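Local coordinates for uncharacterized protein lp_2219 (Lactobacillus plantarum, PDB 3HFQ) that is of unknown function but folds as a seven-bladed beta-propeller of the lactonase family, and so may act on a lactone-like substrate, at residues 52-57 / 91-96; 252-257 / 273-278; 282-287 / 322-327. The protein carries 1 engineered substitution. All blocks are in the same frame, centred on the assembly; numbering follows the deposited sequence.

Contact 1 of 3, residues 52-57 / 91-96; sequences CLYSVD and VAVDEA
Val91 meets Tyr54 with both of its methyls, and each finds a different part of the tyrosine. CG1 lies 3.7 Å from the backbone oxygen Tyr54 O, a plain van der Waals approach, while CG2 stands 4.2 Å from Tyr54 CB. The division follows from a chi1 of 60°, which lodges CG1 between the valine's own N and carbonyl carbon and sets CG2 anti to N, directing one methyl at the tyrosine's carbonyl oxygen and the other at its CB. Ala92 turns its methyl away from strand 52-57, and the alternation of the strand brings Val93 back to the same side. Here one branch does the work: Val93 CG2 is 3.5 Å from Tyr54 CD2 and 3.9 Å from Tyr54 CE2, coming obliquely against one flank of the ring, with the two side chains crossing at about a right angle. Tyr54 can serve both valines because its CG sits anti to the carbonyl carbon (chi1 -62°): CB stays beside Val91 while the ring reaches along toward Val93. The far end of the ring is held by a hydrogen bond between Tyr54 OH and Gly119 O. The example illustrates how propeller blades pack face to face, through apolar side chains rather than shared backbone bonds. Strand 52-59 is the second strand of its blade and strand 90-94 the first of the next. Around them, Tyr54 also rests on Ala67 of strand 62-71 and on Val100 of strand 99-104, and Val91 bridges Ala46 of strand 45-47 and the same Val100.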
ATOM      1  N   CYS A  52      -3.151  17.012   5.137  1.00 12.86           N
ATOM      2  CA  CYS A  52      -1.960  16.757   5.925  1.00 11.24           C
ATOM      3  C   CYS A  52      -1.387  15.468   5.357  1.00 13.05           C
ATOM      4  O   CYS A  52      -2.132  14.569   4.962  1.00 14.56           O
ATOM      5  CB  CYS A  52      -2.295  16.594   7.407  1.00 15.22           C
ATOM      6  SG  CYS A  52      -2.473  18.181   8.269  1.00 19.21           S
ATOM      7  N   LEU A  53      -0.064  15.401   5.295  1.00 10.03           N
ATOM      8  CA  LEU A  53       0.630  14.243   4.764  1.00 12.56           C
ATOM      9  C   LEU A  53       1.368  13.526   5.885  1.00 12.98           C
ATOM     10  O   LEU A  53       2.024  14.157   6.712  1.00 11.39           O
ATOM     11  CB  LEU A  53       1.628  14.691   3.692  1.00 12.85           C
ATOM     12  CG  LEU A  53       2.594  13.661   3.100  1.00 16.56           C
ATOM     13  CD1 LEU A  53       1.826  12.577   2.357  1.00 15.34           C
ATOM     14  CD2 LEU A  53       3.548  14.377   2.156  1.00 17.24           C
ATOM     15  N   TYR A  54       1.248  12.205   5.911  1.00 11.19           N
ATOM     16  CA  TYR A  54       1.910  11.395   6.921  1.00 11.18           C
ATOM     17  C   TYR A  54       2.823  10.434   6.176  1.00 12.18           C
ATOM     18  O   TYR A  54       2.388   9.723   5.277  1.00 12.11           O
ATOM     19  CB  TYR A  54       0.858  10.666   7.762  1.00  6.47           C
ATOM     20  CG  TYR A  54      -0.038  11.642   8.502  1.00 11.54           C
ATOM     21  CD1 TYR A  54       0.444  12.365   9.593  1.00 12.54           C
ATOM     22  CD2 TYR A  54      -1.327  11.923   8.045  1.00  7.50           C
ATOM     23  CE1 TYR A  54      -0.331  13.344  10.214  1.00 11.23           C
ATOM     24  CE2 TYR A  54      -2.114  12.909   8.662  1.00 10.49           C
ATOM     25  CZ  TYR A  54      -1.602  13.618   9.740  1.00 11.09           C
ATOM     26  OH  TYR A  54      -2.350  14.612  10.339  1.00 14.10           O
ATOM     27  N   SER A  55       4.100  10.432   6.543  1.00 10.98           N
ATOM     28  CA  SER A  55       5.068   9.595   5.856  1.00 11.93           C
ATOM     29  C   SER A  55       5.966   8.778   6.759  1.00 12.20           C
ATOM     30  O   SER A  55       6.269   9.173   7.884  1.00  9.05           O
ATOM     31  CB  SER A  55       5.959  10.472   4.975  1.00 12.95           C
ATOM     32  OG  SER A  55       6.665  11.413   5.775  1.00 12.53           O
ATOM     33  N   VAL A  56       6.390   7.630   6.244  1.00 10.10           N
ATOM     34  CA  VAL A  56       7.312   6.765   6.960  1.00  9.72           C
ATOM     35  C   VAL A  56       8.518   7.675   7.145  1.00 11.09           C
ATOM     36  O   VAL A  56       8.836   8.468   6.254  1.00 11.04           O
ATOM     37  CB  VAL A  56       7.690   5.549   6.101  1.00 11.27           C
ATOM     38  CG1 VAL A  56       8.855   4.791   6.736  1.00  6.46           C
ATOM     39  CG2 VAL A  56       6.477   4.636   5.960  1.00 13.78           C
ATOM     40  N   ASP A  57       9.192   7.567   8.283  1.00 10.08           N
ATOM     41  CA  ASP A  57      10.310   8.454   8.545  1.00 10.03           C
ATOM     42  C   ASP A  57      11.461   7.795   9.298  1.00 15.18           C
ATOM     43  O   ASP A  57      11.251   6.989  10.204  1.00 15.74           O
ATOM     44  CB  ASP A  57       9.770   9.667   9.315  1.00 13.47           C
ATOM     45  CG  ASP A  57      10.850  10.634   9.735  1.00 24.86           C
ATOM     46  OD1 ASP A  57      11.779  10.887   8.940  1.00 27.76           O
ATOM     47  OD2 ASP A  57      10.751  11.160  10.863  1.00 26.91           O
ATOM     48  N   VAL A  91       1.405   3.180   6.340  1.00  8.92           N
ATOM     49  CA  VAL A  91       0.779   4.224   7.148  1.00  8.71           C
ATOM     50  C   VAL A  91      -0.586   4.553   6.547  1.00 11.20           C
ATOM     51  O   VAL A  91      -0.732   4.595   5.327  1.00  9.46           O
ATOM     52  CB  VAL A  91       1.672   5.503   7.215  1.00 13.33           C
ATOM     53  CG1 VAL A  91       1.901   6.075   5.821  1.00 14.59           C
ATOM     54  CG2 VAL A  91       1.037   6.536   8.137  1.00 11.25           C
ATOM     55  N   ALA A  92      -1.587   4.752   7.401  1.00  9.21           N
ATOM     56  CA  ALA A  92      -2.940   5.072   6.939  1.00 11.25           C
ATOM     57  C   ALA A  92      -3.635   6.048   7.886  1.00 10.45           C
ATOM     58  O   ALA A  92      -3.266   6.158   9.056  1.00  8.00           O
ATOM     59  CB  ALA A  92      -3.768   3.792   6.817  1.00 10.26           C
ATOM     60  N   VAL A  93      -4.652   6.744   7.379  1.00 11.39           N
ATOM     61  CA  VAL A  93      -5.397   7.710   8.181  1.00 12.05           C
ATOM     62  C   VAL A  93      -6.844   7.279   8.439  1.00 16.21           C
ATOM     63  O   VAL A  93      -7.523   6.778   7.540  1.00 13.14           O
ATOM     64  CB  VAL A  93      -5.426   9.108   7.494  1.00 12.60           C
ATOM     65  CG1 VAL A  93      -6.348  10.055   8.262  1.00 10.99           C
ATOM     66  CG2 VAL A  93      -4.014   9.696   7.435  1.00  8.12           C
ATOM     67  N   ASP A  94      -7.295   7.469   9.677  1.00 12.01           N
ATOM     68  CA  ASP A  94      -8.665   7.159  10.085  1.00 11.30           C
ATOM     69  C   ASP A  94      -9.314   8.532  10.253  1.00 11.90           C
ATOM     70  O   ASP A  94      -9.105   9.197  11.269  1.00 10.82           O
ATOM     71  CB  ASP A  94      -8.668   6.423  11.430  1.00 10.91           C
ATOM     72  CG  ASP A  94     -10.046   5.914  11.818  1.00 14.69           C
ATOM     73  OD1 ASP A  94     -11.044   6.586  11.488  1.00 14.57           O
ATOM     74  OD2 ASP A  94     -10.130   4.846  12.464  1.00 15.39           O
ATOM     75  N   GLU A  95     -10.085   8.966   9.261  1.00 14.67           N
ATOM     76  CA  GLU A  95     -10.722  10.280   9.322  1.00 18.46           C
ATOM     77  C   GLU A  95     -11.690  10.454  10.483  1.00 12.11           C
ATOM     78  O   GLU A  95     -11.589  11.418  11.235  1.00 16.33           O
ATOM     79  CB  GLU A  95     -11.462  10.583   8.016  1.00 21.21           C
ATOM     80  CG  GLU A  95     -10.568  10.889   6.823  1.00 25.09           C
ATOM     81  CD  GLU A  95      -9.754  12.161   6.997  1.00 25.41           C
ATOM     82  OE1 GLU A  95     -10.125  13.006   7.839  1.00 23.39           O
ATOM     83  OE2 GLU A  95      -8.745  12.320   6.278  1.00 25.17           O
ATOM     84  N   ALA A  96     -12.629   9.522  10.622  1.00 13.79           N
ATOM     85  CA  ALA A  96     -13.636   9.595  11.682  1.00 16.61           C
ATOM     86  C   ALA A  96     -13.059   9.662  13.095  1.00 17.24           C
ATOM     87  O   ALA A  96     -13.495  10.484  13.903  1.00 14.76           O
ATOM     88  CB  ALA A  96     -14.599   8.410  11.569  1.00 17.51           C
TER

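Contact 2 of 3, residues 252-257 / 273-278; sequences HFLYVS and GHLTLI
Leu254 reaches Leu275 past the strand that lies between them, and its side chain can be followed outward from the backbone. CB leaves the main chain in the direction of segment 273-278, yet is still 4.5 Å from its nearest neighbour there, Leu275 CD2. CG, anti to the backbone N (chi1 -173°), comes no closer; its two methyls then part, CD1 turning away and CD2 turning in. The second of these makes the contact: Leu254 CD2 lies 3.7 Å from Leu275 CD1 and 3.9 Å from Leu275 CD2, a single methyl set against the forked end of the opposing leucine. Leu275, its CG anti to the carbonyl carbon, offers both methyls to that one, and the two chains cross obliquely. Both segments belong to one propeller blade, a four-stranded antiparallel sheet in which 253-259 is the second strand and 275-282 the fourth; strand 263-269 runs between them and takes the backbone hydrogen bonds of Leu254 through Phe267. The CA atoms of Leu254 and Leu275 are accordingly 8.1 Å apart, and only side chains span the gap. On this face the leucines pack against Ile211 of strand 210-217, in the preceding blade. A second, separate touch is made by Phe253, next to Leu254 in the strand and therefore directed elsewhere. Its ring meets Ile278 through one flank: CE1 is 3.9 Å from Ile278 CD1, with CD1 of the ring only slightly farther. The methyl comes obliquely against this CD1-CE1 side, and the isoleucine and phenylalanine side chains cross at about a right angle, with Ile278 CD1 making the touch.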
ATOM      1  N   HIS A 252     -15.061  -4.008 -10.348  1.00 10.60           N
ATOM      2  CA  HIS A 252     -14.986  -4.988 -11.430  1.00 10.74           C
ATOM      3  C   HIS A 252     -13.595  -5.485 -11.798  1.00 15.89           C
ATOM      4  O   HIS A 252     -13.452  -6.572 -12.365  1.00 15.11           O
ATOM      5  CB  HIS A 252     -15.644  -4.412 -12.685  1.00 17.03           C
ATOM      6  CG  HIS A 252     -17.114  -4.177 -12.537  1.00 25.52           C
ATOM      7  ND1 HIS A 252     -17.750  -3.081 -13.094  1.00 29.33           N
ATOM      8  CD2 HIS A 252     -18.078  -4.895 -11.923  1.00 24.70           C
ATOM      9  CE1 HIS A 252     -19.039  -3.143 -12.823  1.00 28.75           C
ATOM     10  NE2 HIS A 252     -19.267  -4.237 -12.112  1.00 26.96           N
ATOM     11  N   PHE A 253     -12.569  -4.699 -11.493  1.00 10.62           N
ATOM     12  CA  PHE A 253     -11.216  -5.097 -11.848  1.00  9.46           C
ATOM     13  C   PHE A 253     -10.203  -4.985 -10.719  1.00 10.79           C
ATOM     14  O   PHE A 253     -10.149  -3.977 -10.012  1.00 12.02           O
ATOM     15  CB  PHE A 253     -10.762  -4.283 -13.059  1.00 12.27           C
ATOM     16  CG  PHE A 253     -11.596  -4.531 -14.284  1.00 13.06           C
ATOM     17  CD1 PHE A 253     -11.427  -5.691 -15.030  1.00 10.22           C
ATOM     18  CD2 PHE A 253     -12.592  -3.634 -14.656  1.00 16.23           C
ATOM     19  CE1 PHE A 253     -12.242  -5.959 -16.129  1.00 13.93           C
ATOM     20  CE2 PHE A 253     -13.415  -3.892 -15.754  1.00 13.48           C
ATOM     21  CZ  PHE A 253     -13.239  -5.056 -16.490  1.00 12.92           C
ATOM     22  N   LEU A 254      -9.404  -6.039 -10.563  1.00 10.56           N
ATOM     23  CA  LEU A 254      -8.375  -6.106  -9.531  1.00  7.92           C
ATOM     24  C   LEU A 254      -6.998  -6.032 -10.185  1.00 11.36           C
ATOM     25  O   LEU A 254      -6.763  -6.637 -11.234  1.00 13.58           O
ATOM     26  CB  LEU A 254      -8.501  -7.417  -8.748  1.00 10.21           C
ATOM     27  CG  LEU A 254      -7.625  -7.610  -7.504  1.00 11.53           C
ATOM     28  CD1 LEU A 254      -8.116  -6.695  -6.379  1.00  7.61           C
ATOM     29  CD2 LEU A 254      -7.700  -9.059  -7.052  1.00 16.87           C
ATOM     30  N   TYR A 255      -6.087  -5.289  -9.565  1.00 12.07           N
ATOM     31  CA  TYR A 255      -4.739  -5.140 -10.096  1.00 10.41           C
ATOM     32  C   TYR A 255      -3.697  -5.475  -9.032  1.00 10.02           C
ATOM     33  O   TYR A 255      -3.894  -5.180  -7.855  1.00 10.97           O
ATOM     34  CB  TYR A 255      -4.522  -3.699 -10.594  1.00  8.29           C
ATOM     35  CG  TYR A 255      -5.526  -3.243 -11.639  1.00 12.54           C
ATOM     36  CD1 TYR A 255      -6.838  -2.921 -11.284  1.00 11.51           C
ATOM     37  CD2 TYR A 255      -5.178  -3.183 -12.988  1.00  9.40           C
ATOM     38  CE1 TYR A 255      -7.780  -2.565 -12.251  1.00 12.72           C
ATOM     39  CE2 TYR A 255      -6.111  -2.828 -13.962  1.00 12.47           C
ATOM     40  CZ  TYR A 255      -7.412  -2.523 -13.587  1.00 13.30           C
ATOM     41  OH  TYR A 255      -8.357  -2.223 -14.549  1.00 14.82           O
ATOM     42  N   VAL A 256      -2.599  -6.105  -9.441  1.00  7.67           N
ATOM     43  CA  VAL A 256      -1.525  -6.431  -8.506  1.00  7.43           C
ATOM     44  C   VAL A 256      -0.178  -6.265  -9.208  1.00 12.33           C
ATOM     45  O   VAL A 256      -0.061  -6.532 -10.404  1.00 12.84           O
ATOM     46  CB  VAL A 256      -1.663  -7.881  -7.958  1.00 11.83           C
ATOM     47  CG1 VAL A 256      -1.491  -8.896  -9.075  1.00 11.44           C
ATOM     48  CG2 VAL A 256      -0.641  -8.121  -6.856  1.00 13.21           C
ATOM     49  N   SER A 257       0.832  -5.791  -8.479  1.00  9.12           N
ATOM     50  CA  SER A 257       2.151  -5.615  -9.073  1.00  7.65           C
ATOM     51  C   SER A 257       3.076  -6.767  -8.687  1.00 15.75           C
ATOM     52  O   SER A 257       3.000  -7.301  -7.576  1.00 11.25           O
ATOM     53  CB  SER A 257       2.763  -4.271  -8.650  1.00  8.40           C
ATOM     54  OG  SER A 257       2.945  -4.195  -7.247  1.00 12.66           O
ATOM     55  N   GLY A 273     -16.735 -13.115  -5.495  1.00 17.14           N
ATOM     56  CA  GLY A 273     -15.310 -12.871  -5.355  1.00 13.98           C
ATOM     57  C   GLY A 273     -14.354 -13.631  -6.257  1.00 17.68           C
ATOM     58  O   GLY A 273     -13.147 -13.609  -6.021  1.00 14.74           O
ATOM     59  N   HIS A 274     -14.859 -14.299  -7.288  1.00 10.67           N
ATOM     60  CA  HIS A 274     -13.968 -15.044  -8.169  1.00 10.70           C
ATOM     61  C   HIS A 274     -13.127 -14.123  -9.048  1.00 13.11           C
ATOM     62  O   HIS A 274     -13.578 -13.052  -9.460  1.00 11.82           O
ATOM     63  CB  HIS A 274     -14.756 -16.031  -9.032  1.00 13.24           C
ATOM     64  CG  HIS A 274     -15.221 -17.244  -8.285  1.00 18.15           C
ATOM     65  ND1 HIS A 274     -16.276 -17.214  -7.396  1.00 22.91           N
ATOM     66  CD2 HIS A 274     -14.756 -18.515  -8.275  1.00 18.22           C
ATOM     67  CE1 HIS A 274     -16.439 -18.415  -6.871  1.00 24.20           C
ATOM     68  NE2 HIS A 274     -15.531 -19.225  -7.384  1.00 18.99           N
ATOM     69  N   LEU A 275     -11.899 -14.555  -9.324  1.00  9.28           N
ATOM     70  CA  LEU A 275     -10.959 -13.788 -10.135  1.00 12.27           C
ATOM     71  C   LEU A 275     -10.537 -14.513 -11.411  1.00 12.45           C
ATOM     72  O   LEU A 275     -10.361 -15.732 -11.418  1.00 14.17           O
ATOM     73  CB  LEU A 275      -9.707 -13.476  -9.312  1.00 11.09           C
ATOM     74  CG  LEU A 275      -9.931 -12.756  -7.983  1.00 11.79           C
ATOM     75  CD1 LEU A 275      -8.604 -12.632  -7.244  1.00 10.22           C
ATOM     76  CD2 LEU A 275     -10.540 -11.389  -8.243  1.00  7.58           C
ATOM     77  N   THR A 276     -10.371 -13.745 -12.484  1.00 12.19           N
ATOM     78  CA  THR A 276      -9.948 -14.268 -13.778  1.00 11.81           C
ATOM     79  C   THR A 276      -8.859 -13.362 -14.346  1.00 11.30           C
ATOM     80  O   THR A 276      -9.097 -12.179 -14.577  1.00  9.84           O
ATOM     81  CB  THR A 276     -11.116 -14.301 -14.786  1.00 13.90           C
ATOM     82  OG1 THR A 276     -12.113 -15.227 -14.337  1.00 14.58           O
ATOM     83  CG2 THR A 276     -10.615 -14.725 -16.168  1.00 15.82           C
ATOM     84  N   LEU A 277      -7.671 -13.918 -14.568  1.00 12.79           N
ATOM     85  CA  LEU A 277      -6.555 -13.146 -15.116  1.00 12.89           C
ATOM     86  C   LEU A 277      -6.857 -12.767 -16.561  1.00 15.72           C
ATOM     87  O   LEU A 277      -7.124 -13.636 -17.388  1.00 13.99           O
ATOM     88  CB  LEU A 277      -5.267 -13.970 -15.076  1.00  9.59           C
ATOM     89  CG  LEU A 277      -4.007 -13.279 -15.605  1.00 16.55           C
ATOM     90  CD1 LEU A 277      -3.599 -12.176 -14.643  1.00 16.66           C
ATOM     91  CD2 LEU A 277      -2.887 -14.293 -15.756  1.00 20.16           C
ATOM     92  N   ILE A 278      -6.819 -11.475 -16.870  1.00 14.23           N
ATOM     93  CA  ILE A 278      -7.099 -11.041 -18.231  1.00 15.48           C
ATOM     94  C   ILE A 278      -5.938 -10.301 -18.891  1.00 13.52           C
ATOM     95  O   ILE A 278      -5.965 -10.060 -20.099  1.00 15.33           O
ATOM     96  CB  ILE A 278      -8.367 -10.150 -18.298  1.00 13.99           C
ATOM     97  CG1 ILE A 278      -8.162  -8.871 -17.485  1.00 12.51           C
ATOM     98  CG2 ILE A 278      -9.574 -10.919 -17.772  1.00 15.79           C
ATOM     99  CD1 ILE A 278      -9.225  -7.824 -17.738  1.00 16.65           C
TER

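Contact 3 of 3, residues 282-287 / 322-327; sequences STEGDF and LSLLQK
Glu284 and Lys327 face each other across a pair of waters instead of closing up directly. Glu284 OE1 and Lys327 NZ are 4.0 Å apart, a long salt bridge, and both waters donate to OE1 and accept from NZ. One water lies 2.8 Å from Glu284 OE1 and 3.0 Å from Lys327 NZ; the bond of the other to NZ is weak. Below the charges the aliphatic parts touch: Glu284 CB is 3.9 Å from Lys327 CB, and OE1 lies 3.8 Å from Lys327 CD. A bend at chi2 (-55°) folds the glutamate back, bringing its other oxygen, OE2, to 4.0 Å from Leu324 CD2. Leu324 and Lys327 can both face the loop because a classic beta bulge at Leu325 and Gln326, opposite Leu312, shifts the alternation of the strand. On the loop side, Ser282 OG accepts from Glu284 N in an ST turn. With an alanine at Glu284, the Lys327 ammonium would probably lose its charged mate, the two waters their shared acceptor, and Leu324 part of its cover. Segment 282-287 connects the outer strand 275-282 of one blade to the inner strand 290-293 of the next, whose own outer strand is 322-330; Thr311 of strand 309-315 lies beside both Glu284 and Leu324.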
ATOM      1  N   SER A 282       4.025  -5.326 -18.704  1.00  8.15           N
ATOM      2  CA  SER A 282       5.281  -4.875 -18.124  1.00  8.59           C
ATOM      3  C   SER A 282       5.167  -3.487 -17.507  1.00 12.00           C
ATOM      4  O   SER A 282       4.434  -2.635 -18.011  1.00 13.03           O
ATOM      5  CB  SER A 282       6.376  -4.860 -19.195  1.00 10.90           C
ATOM      6  OG  SER A 282       7.575  -4.299 -18.690  1.00 16.82           O
ATOM      7  N   THR A 283       5.898  -3.268 -16.417  1.00 10.06           N
ATOM      8  CA  THR A 283       5.905  -1.972 -15.750  1.00 11.62           C
ATOM      9  C   THR A 283       7.028  -1.095 -16.315  1.00 11.67           C
ATOM     10  O   THR A 283       7.238   0.029 -15.864  1.00 10.58           O
ATOM     11  CB  THR A 283       6.083  -2.124 -14.224  1.00  9.38           C
ATOM     12  OG1 THR A 283       7.306  -2.815 -13.938  1.00 11.53           O
ATOM     13  CG2 THR A 283       4.912  -2.904 -13.632  1.00  7.29           C
ATOM     14  N   GLU A 284       7.735  -1.618 -17.316  1.00 10.94           N
ATOM     15  CA  GLU A 284       8.832  -0.900 -17.970  1.00 13.43           C
ATOM     16  C   GLU A 284       9.930  -0.467 -16.996  1.00 13.94           C
ATOM     17  O   GLU A 284      10.487   0.632 -17.108  1.00 15.41           O
ATOM     18  CB  GLU A 284       8.296   0.330 -18.707  1.00 12.37           C
ATOM     19  CG  GLU A 284       7.252   0.037 -19.781  1.00 15.12           C
ATOM     20  CD  GLU A 284       7.728  -0.961 -20.826  1.00 20.60           C
ATOM     21  OE1 GLU A 284       8.947  -1.012 -21.107  1.00 18.20           O
ATOM     22  OE2 GLU A 284       6.879  -1.687 -21.380  1.00 17.46           O
ATOM     23  N   GLY A 285      10.236  -1.342 -16.048  1.00 14.62           N
ATOM     24  CA  GLY A 285      11.262  -1.046 -15.064  1.00 14.41           C
ATOM     25  C   GLY A 285      11.427  -2.246 -14.159  1.00 15.60           C
ATOM     26  O   GLY A 285      10.762  -3.262 -14.357  1.00 11.76           O
ATOM     27  N   ASP A 286      12.292  -2.133 -13.156  1.00 14.89           N
ATOM     28  CA  ASP A 286      12.529  -3.243 -12.245  1.00 14.49           C
ATOM     29  C   ASP A 286      11.960  -2.986 -10.850  1.00 15.99           C
ATOM     30  O   ASP A 286      12.143  -1.911 -10.275  1.00 14.50           O
ATOM     31  CB  ASP A 286      14.038  -3.530 -12.164  1.00 12.44           C
ATOM     32  CG  ASP A 286      14.362  -4.810 -11.400  1.00 21.81           C
ATOM     33  OD1 ASP A 286      13.696  -5.844 -11.636  1.00 18.34           O
ATOM     34  OD2 ASP A 286      15.302  -4.791 -10.574  1.00 21.10           O
ATOM     35  N   PHE A 287      11.258  -3.988 -10.329  1.00 15.96           N
ATOM     36  CA  PHE A 287      10.653  -3.950  -9.003  1.00 10.86           C
ATOM     37  C   PHE A 287       9.559  -2.917  -8.737  1.00 12.75           C
ATOM     38  O   PHE A 287       9.764  -1.948  -8.001  1.00 12.08           O
ATOM     39  CB  PHE A 287      11.745  -3.839  -7.933  1.00 13.03           C
ATOM     40  CG  PHE A 287      12.206  -5.171  -7.404  1.00 18.58           C
ATOM     41  CD1 PHE A 287      12.583  -6.186  -8.279  1.00 20.14           C
ATOM     42  CD2 PHE A 287      12.243  -5.418  -6.035  1.00 17.08           C
ATOM     43  CE1 PHE A 287      12.992  -7.429  -7.797  1.00 24.09           C
ATOM     44  CE2 PHE A 287      12.650  -6.658  -5.543  1.00 19.31           C
ATOM     45  CZ  PHE A 287      13.025  -7.665  -6.428  1.00 21.99           C
ATOM     46  N   LEU A 322      -5.031  -2.340 -19.684  1.00 13.36           N
ATOM     47  CA  LEU A 322      -4.092  -1.228 -19.754  1.00 12.65           C
ATOM     48  C   LEU A 322      -3.246  -1.210 -21.024  1.00 14.03           C
ATOM     49  O   LEU A 322      -3.060  -2.234 -21.682  1.00 12.13           O
ATOM     50  CB  LEU A 322      -3.156  -1.285 -18.538  1.00 11.56           C
ATOM     51  CG  LEU A 322      -3.799  -1.524 -17.164  1.00 11.97           C
ATOM     52  CD1 LEU A 322      -2.705  -1.711 -16.111  1.00 12.47           C
ATOM     53  CD2 LEU A 322      -4.711  -0.361 -16.802  1.00  9.34           C
ATOM     54  N   SER A 323      -2.735  -0.031 -21.359  1.00 16.58           N
ATOM     55  CA  SER A 323      -1.869   0.134 -22.520  1.00 14.26           C
ATOM     56  C   SER A 323      -0.880   1.249 -22.204  1.00 13.15           C
ATOM     57  O   SER A 323      -1.248   2.287 -21.648  1.00 12.51           O
ATOM     58  CB  SER A 323      -2.681   0.464 -23.781  1.00 12.48           C
ATOM     59  OG  SER A 323      -3.314   1.725 -23.687  1.00 16.33           O
ATOM     60  N   LEU A 324       0.381   1.014 -22.549  1.00 10.64           N
ATOM     61  CA  LEU A 324       1.450   1.971 -22.295  1.00 11.43           C
ATOM     62  C   LEU A 324       1.263   3.334 -22.958  1.00 14.86           C
ATOM     63  O   LEU A 324       0.889   3.423 -24.125  1.00 11.84           O
ATOM     64  CB  LEU A 324       2.787   1.372 -22.745  1.00 13.97           C
ATOM     65  CG  LEU A 324       4.051   2.216 -22.557  1.00 15.10           C
ATOM     66  CD1 LEU A 324       4.253   2.510 -21.080  1.00  9.52           C
ATOM     67  CD2 LEU A 324       5.254   1.470 -23.119  1.00 12.76           C
ATOM     68  N   LEU A 325       1.537   4.395 -22.200  1.00 13.73           N
ATOM     69  CA  LEU A 325       1.443   5.758 -22.715  1.00 12.73           C
ATOM     70  C   LEU A 325       2.807   6.427 -22.627  1.00 16.06           C
ATOM     71  O   LEU A 325       3.279   7.035 -23.588  1.00 12.89           O
ATOM     72  CB  LEU A 325       0.428   6.584 -21.915  1.00 12.28           C
ATOM     73  CG  LEU A 325      -1.056   6.374 -22.223  1.00  8.08           C
ATOM     74  CD1 LEU A 325      -1.888   7.252 -21.294  1.00 13.07           C
ATOM     75  CD2 LEU A 325      -1.338   6.728 -23.687  1.00 11.66           C
ATOM     76  N   GLN A 326       3.446   6.311 -21.468  1.00 10.81           N
ATOM     77  CA  GLN A 326       4.756   6.922 -21.279  1.00 12.60           C
ATOM     78  C   GLN A 326       5.567   6.153 -20.246  1.00 14.54           C
ATOM     79  O   GLN A 326       5.024   5.653 -19.258  1.00 12.68           O
ATOM     80  CB  GLN A 326       4.594   8.379 -20.838  1.00 13.29           C
ATOM     81  CG  GLN A 326       5.904   9.147 -20.670  1.00 15.06           C
ATOM     82  CD  GLN A 326       5.678  10.568 -20.185  1.00 20.06           C
ATOM     83  OE1 GLN A 326       4.566  10.935 -19.804  1.00 18.65           O
ATOM     84  NE2 GLN A 326       6.738  11.372 -20.187  1.00 19.19           N
ATOM     85  N   LYS A 327       6.867   6.053 -20.488  1.00 15.56           N
ATOM     86  CA  LYS A 327       7.757   5.353 -19.575  1.00 14.27           C
ATOM     87  C   LYS A 327       8.996   6.194 -19.320  1.00 15.82           C
ATOM     88  O   LYS A 327       9.175   7.264 -19.905  1.00 13.60           O
ATOM     89  CB  LYS A 327       8.178   4.000 -20.160  1.00 14.07           C
ATOM     90  CG  LYS A 327       9.029   4.090 -21.429  1.00 16.38           C
ATOM     91  CD  LYS A 327       9.486   2.706 -21.892  1.00 21.10           C
ATOM     92  CE  LYS A 327      10.349   2.786 -23.151  1.00 21.81           C
ATOM     93  NZ  LYS A 327      10.841   1.443 -23.578  1.00 30.35           N
TER
HETATM   94  O   HOH W   1      11.635  -0.186 -21.235  1.00 21.55           O
HETATM   95  O   HOH W   2       9.899  -1.548 -23.726  1.00 25.47           O

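The three contacts grade from core to surface. Contact 1 is buried and joins successive blades through apolar side chains. Contact 2, partly buried, is also apolar but stays within one blade, linking its second and fourth strands. Contact 3 lies at the surface, where a long, water-bridged salt bridge is added to aliphatic packing. Contacts 2 and 3 share an element: strand 275-282 supplies most of one segment of contact 2 and runs directly into the loop of contact 3. They also touch, with Tyr255 CE2 4.0 Å from Leu322 CD2, a blade-to-blade meeting. Contact 1 stands on the opposite side of the chain's centre, its centre about 27 Å from that of contact 2.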